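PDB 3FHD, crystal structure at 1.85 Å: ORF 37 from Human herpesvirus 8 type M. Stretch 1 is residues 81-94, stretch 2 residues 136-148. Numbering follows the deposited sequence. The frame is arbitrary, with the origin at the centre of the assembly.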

# COMPACT_ATOMS: atom_id res chain seq x y z
N MET A 81 18.36 10.40 -9.69
CA MET A 81 17.28 9.43 -9.53
C MET A 81 16.43 9.37 -10.82
O MET A 81 16.17 10.43 -11.43
CB MET A 81 16.42 9.76 -8.32
CG MET A 81 17.18 9.75 -6.99
SD MET A 81 17.62 8.10 -6.34
CE MET A 81 16.03 7.62 -5.63
N PRO A 82 15.99 8.17 -11.22
CA PRO A 82 16.03 6.91 -10.45
C PRO A 82 17.33 6.08 -10.54
O PRO A 82 17.37 4.99 -9.97
CB PRO A 82 14.88 6.14 -11.06
CG PRO A 82 14.95 6.53 -12.54
CD PRO A 82 15.36 7.96 -12.55
N ALA A 83 18.36 6.56 -11.25
CA ALA A 83 19.55 5.74 -11.54
C ALA A 83 20.24 5.19 -10.28
O ALA A 83 20.66 4.04 -10.25
CB ALA A 83 20.58 6.52 -12.45
N LEU A 84 20.37 6.02 -9.26
CA LEU A 84 21.06 5.56 -8.04
C LEU A 84 20.21 4.50 -7.27
O LEU A 84 20.75 3.57 -6.66
CB LEU A 84 21.43 6.78 -7.17
CG LEU A 84 22.22 6.54 -5.89
CD1 LEU A 84 23.48 5.69 -6.14
CD2 LEU A 84 22.56 7.89 -5.22
N ARG A 85 18.89 4.64 -7.33
CA ARG A 85 17.97 3.63 -6.77
C ARG A 85 18.10 2.27 -7.51
O ARG A 85 18.08 1.22 -6.86
CB ARG A 85 16.52 4.16 -6.85
CG ARG A 85 15.48 3.26 -6.16
CD ARG A 85 15.71 3.16 -4.67
NE ARG A 85 14.89 2.07 -4.09
CZ ARG A 85 14.68 1.88 -2.79
NH1 ARG A 85 15.15 2.75 -1.91
NH2 ARG A 85 13.94 0.84 -2.39
N MET A 86 18.22 2.32 -8.85
CA MET A 86 18.47 1.12 -9.68
C MET A 86 19.80 0.46 -9.29
O MET A 86 19.84 -0.75 -9.09
CB MET A 86 18.48 1.47 -11.19
CG MET A 86 17.09 1.72 -11.78
SD MET A 86 15.89 0.37 -11.56
CE MET A 86 14.55 1.36 -11.05
N ALA A 87 20.84 1.28 -9.10
CA ALA A 87 22.17 0.80 -8.63
C ALA A 87 22.05 0.07 -7.28
O ALA A 87 22.58 -1.04 -7.10
CB ALA A 87 23.14 1.98 -8.49
N TYR A 88 21.37 0.71 -6.33
CA TYR A 88 21.05 0.08 -5.02
C TYR A 88 20.32 -1.25 -5.18
O TYR A 88 20.71 -2.24 -4.53
CB TYR A 88 20.20 1.02 -4.15
CG TYR A 88 19.57 0.31 -2.95
CD1 TYR A 88 20.36 -0.16 -1.91
CD2 TYR A 88 18.19 0.07 -2.90
CE1 TYR A 88 19.80 -0.85 -0.80
CE2 TYR A 88 17.61 -0.63 -1.82
CZ TYR A 88 18.43 -1.06 -0.77
OH TYR A 88 17.86 -1.74 0.29
N ASN A 89 19.26 -1.28 -6.01
CA ASN A 89 18.51 -2.54 -6.24
C ASN A 89 19.47 -3.66 -6.67
O ASN A 89 19.39 -4.79 -6.19
CB ASN A 89 17.41 -2.38 -7.28
CG ASN A 89 16.07 -1.88 -6.67
OD1 ASN A 89 15.07 -2.59 -6.66
ND2 ASN A 89 16.08 -0.68 -6.12
N TYR A 90 20.38 -3.35 -7.58
CA TYR A 90 21.36 -4.35 -7.99
C TYR A 90 22.19 -4.90 -6.83
O TYR A 90 22.25 -6.12 -6.64
CB TYR A 90 22.27 -3.83 -9.12
CG TYR A 90 23.41 -4.80 -9.36
CD1 TYR A 90 23.18 -6.05 -9.99
CD2 TYR A 90 24.71 -4.50 -8.95
CE1 TYR A 90 24.22 -6.95 -10.19
CE2 TYR A 90 25.77 -5.42 -9.17
CZ TYR A 90 25.51 -6.62 -9.78
OH TYR A 90 26.55 -7.51 -10.01
N PHE A 91 22.84 -4.03 -6.06
CA PHE A 91 23.65 -4.46 -4.91
C PHE A 91 22.82 -5.22 -3.87
O PHE A 91 23.31 -6.22 -3.29
CB PHE A 91 24.34 -3.26 -4.25
CG PHE A 91 25.50 -2.71 -5.08
CD1 PHE A 91 26.69 -3.41 -5.16
CD2 PHE A 91 25.36 -1.54 -5.80
CE1 PHE A 91 27.77 -2.94 -5.95
CE2 PHE A 91 26.41 -1.04 -6.58
CZ PHE A 91 27.63 -1.76 -6.65
N LEU A 92 21.62 -4.72 -3.59
CA LEU A 92 20.71 -5.37 -2.66
C LEU A 92 20.42 -6.82 -3.09
O LEU A 92 20.61 -7.76 -2.34
CB LEU A 92 19.37 -4.60 -2.58
CG LEU A 92 18.33 -5.30 -1.68
CD1 LEU A 92 18.89 -5.62 -0.27
CD2 LEU A 92 17.10 -4.46 -1.61
N PHE A 93 19.90 -6.98 -4.30
CA PHE A 93 19.56 -8.30 -4.80
C PHE A 93 20.75 -9.20 -5.12
O PHE A 93 20.64 -10.42 -4.99
CB PHE A 93 18.52 -8.24 -5.93
CG PHE A 93 17.12 -8.02 -5.41
CD1 PHE A 93 16.28 -9.12 -5.17
CD2 PHE A 93 16.66 -6.74 -5.10
CE1 PHE A 93 14.98 -8.94 -4.68
CE2 PHE A 93 15.36 -6.53 -4.59
CZ PHE A 93 14.51 -7.65 -4.37
N SER A 94 21.90 -8.64 -5.46
CA SER A 94 23.10 -9.48 -5.55
C SER A 94 23.39 -10.10 -4.17
O SER A 94 23.78 -11.28 -4.09
CB SER A 94 24.33 -8.70 -6.05
OG SER A 94 25.40 -9.61 -6.27
N GLN A 136 13.28 -1.16 -19.21
CA GLN A 136 14.20 -1.91 -18.34
C GLN A 136 13.99 -1.63 -16.84
O GLN A 136 14.04 -2.56 -16.04
CB GLN A 136 15.66 -1.65 -18.72
CG GLN A 136 15.97 -2.23 -20.11
CD GLN A 136 17.29 -1.77 -20.70
OE1 GLN A 136 17.81 -0.69 -20.36
NE2 GLN A 136 17.83 -2.59 -21.59
N ARG A 137 13.77 -0.37 -16.48
CA ARG A 137 13.54 -0.04 -15.09
C ARG A 137 12.21 -0.67 -14.65
O ARG A 137 12.10 -1.26 -13.57
CB ARG A 137 13.54 1.48 -14.88
CG ARG A 137 14.93 2.11 -15.00
CD ARG A 137 14.97 3.55 -14.41
NE ARG A 137 14.05 4.46 -15.10
CZ ARG A 137 14.27 5.09 -16.25
NH1 ARG A 137 15.42 4.95 -16.90
NH2 ARG A 137 13.32 5.88 -16.74
N HIS A 138 11.21 -0.56 -15.50
CA HIS A 138 9.91 -1.19 -15.29
C HIS A 138 10.04 -2.70 -15.06
O HIS A 138 9.43 -3.29 -14.13
CB HIS A 138 8.98 -0.93 -16.48
CG HIS A 138 7.62 -1.54 -16.33
ND1 HIS A 138 7.02 -2.30 -17.31
CD2 HIS A 138 6.74 -1.51 -15.30
CE1 HIS A 138 5.84 -2.71 -16.89
NE2 HIS A 138 5.64 -2.24 -15.68
N HIS A 139 10.83 -3.34 -15.92
CA HIS A 139 11.07 -4.77 -15.78
C HIS A 139 11.73 -5.13 -14.43
O HIS A 139 11.25 -6.04 -13.75
CB HIS A 139 11.86 -5.35 -16.96
CG HIS A 139 12.00 -6.83 -16.88
ND1 HIS A 139 11.06 -7.69 -17.40
CD2 HIS A 139 12.95 -7.61 -16.32
CE1 HIS A 139 11.44 -8.94 -17.20
NE2 HIS A 139 12.58 -8.92 -16.53
N ILE A 140 12.76 -4.40 -14.03
CA ILE A 140 13.38 -4.58 -12.71
C ILE A 140 12.36 -4.43 -11.54
O ILE A 140 12.28 -5.27 -10.63
CB ILE A 140 14.63 -3.66 -12.54
CG1 ILE A 140 15.83 -4.13 -13.44
CG2 ILE A 140 15.02 -3.52 -11.06
CD1 ILE A 140 16.34 -5.50 -13.13
N CYS A 141 11.57 -3.36 -11.58
CA CYS A 141 10.59 -3.11 -10.53
C CYS A 141 9.54 -4.22 -10.42
O CYS A 141 9.12 -4.62 -9.31
CB CYS A 141 9.97 -1.74 -10.75
SG CYS A 141 11.16 -0.39 -10.47
N CYS A 142 9.15 -4.76 -11.57
CA CYS A 142 8.24 -5.90 -11.63
C CYS A 142 8.87 -7.16 -11.03
O CYS A 142 8.17 -7.94 -10.37
CB CYS A 142 7.81 -6.18 -13.07
SG CYS A 142 6.62 -4.97 -13.69
N LEU A 143 10.16 -7.37 -11.28
CA LEU A 143 10.84 -8.55 -10.74
C LEU A 143 10.99 -8.45 -9.22
O LEU A 143 10.81 -9.45 -8.51
CB LEU A 143 12.21 -8.73 -11.41
CG LEU A 143 12.25 -9.31 -12.84
CD1 LEU A 143 13.72 -9.29 -13.23
CD2 LEU A 143 11.64 -10.73 -13.02
N VAL A 144 11.28 -7.25 -8.74
CA VAL A 144 11.35 -6.94 -7.29
C VAL A 144 9.99 -7.16 -6.58
O VAL A 144 9.95 -7.74 -5.47
CB VAL A 144 11.94 -5.52 -7.04
CG1 VAL A 144 11.77 -5.13 -5.56
CG2 VAL A 144 13.44 -5.50 -7.48
N GLU A 145 8.92 -6.68 -7.20
CA GLU A 145 7.56 -6.96 -6.72
C GLU A 145 7.31 -8.44 -6.55
O GLU A 145 6.83 -8.87 -5.48
CB GLU A 145 6.48 -6.32 -7.67
CG GLU A 145 5.04 -6.49 -7.14
CD GLU A 145 4.38 -7.84 -7.50
OE1 GLU A 145 4.66 -8.41 -8.58
OE2 GLU A 145 3.56 -8.35 -6.69
N ARG A 146 7.59 -9.24 -7.59
CA ARG A 146 7.41 -10.69 -7.53
C ARG A 146 8.26 -11.34 -6.43
O ARG A 146 7.78 -12.21 -5.71
CB ARG A 146 7.65 -11.33 -8.91
CG ARG A 146 6.51 -11.09 -9.94
CD ARG A 146 5.21 -11.87 -9.60
NE ARG A 146 4.38 -11.14 -8.63
CZ ARG A 146 3.36 -11.63 -7.94
NH1 ARG A 146 2.71 -10.85 -7.08
NH2 ARG A 146 2.94 -12.88 -8.11
N ALA A 147 9.50 -10.87 -6.27
CA ALA A 147 10.42 -11.37 -5.24
C ALA A 147 9.99 -11.08 -3.79
O ALA A 147 10.54 -11.65 -2.84
CB ALA A 147 11.80 -10.79 -5.48
N THR A 148 9.06 -10.13 -3.62
CA THR A 148 8.62 -9.66 -2.31
C THR A 148 7.12 -9.81 -2.04
O THR A 148 6.58 -9.14 -1.16
CB THR A 148 9.07 -8.17 -2.05
OG1 THR A 148 8.47 -7.24 -3.01
CG2 THR A 148 10.62 -8.08 -2.06

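Two helical segments of one chain pack side by side here, one from each stretch. Their axes cross at 41° and come no closer than 11.5 Å. That is a wide separation, and the backbones do not touch. Side chains bridge the gap, burying 393 Å² in total. No hydrogen bond or salt bridge crosses the contact, so it rests on the fit of shapes.

The first helix offers Met86, Asn89 and Phe93, spaced three and four residues apart along one side. Pro82, just before the helix, extends this row. The second helix answers with Arg137, Ile140, Cys141, Val144 and Ala147. The two rows run in the same general direction, so early residues meet early residues and late meet late.

Met86 is the largest contributor by covered area. Its CB points toward the second helix, and its side chain reaches into the hollow lined by Arg137, Ile140 and Cys141. Met86 CG lies 3.8 Å from Arg137 CD. Further out, Met86 SD is 4.0 Å from Ile140 CG2, and Met86 CE is 3.9 Å from Cys141 SG. Arg137 flanks the side chain along much of its length: Met86 CE is also 4.0 Å from Arg137 CB. Ile140 and Cys141 meet its outer part. The chi3 angle of 134° lies between the usual wells.

Arg137 comes the other way. Its side chain runs past Met86 to Pro82, where Arg137 NE is 3.4 Å from Pro82 CG. The approach to the guanidinium is oblique. The peptide bond before Pro82 is cis. Arg137 NE and NH2 find hydrogen-bond partners elsewhere in the structure.

Asn89 sits midway along the row. Its ND2 donates to Arg85 O at 2.9 Å, one turn back in its own helix. Asn89 OD1 lies 3.4 Å from Val144 CG2, a close contact between an oxygen and a methyl group. That oxygen is hydrogen-bonded elsewhere. Ile140 CB points toward the first helix, and Ile140 CG2, 4.5 Å from Asn89 OD1, is a bump between Met86 and Asn89.

Val144 is a bump shared by two neighbours. Its CG2 touches Asn89 OD1 and also packs 3.6 Å from Phe93 CE2. The Phe93 ring then reaches from Val144 to Ala147, with Phe93 CE1 3.8 Å from Ala147 CB. Both groups meet the ring obliquely.

Just beyond, Thr148 OG1 donates to Val144 O at 2.9 Å.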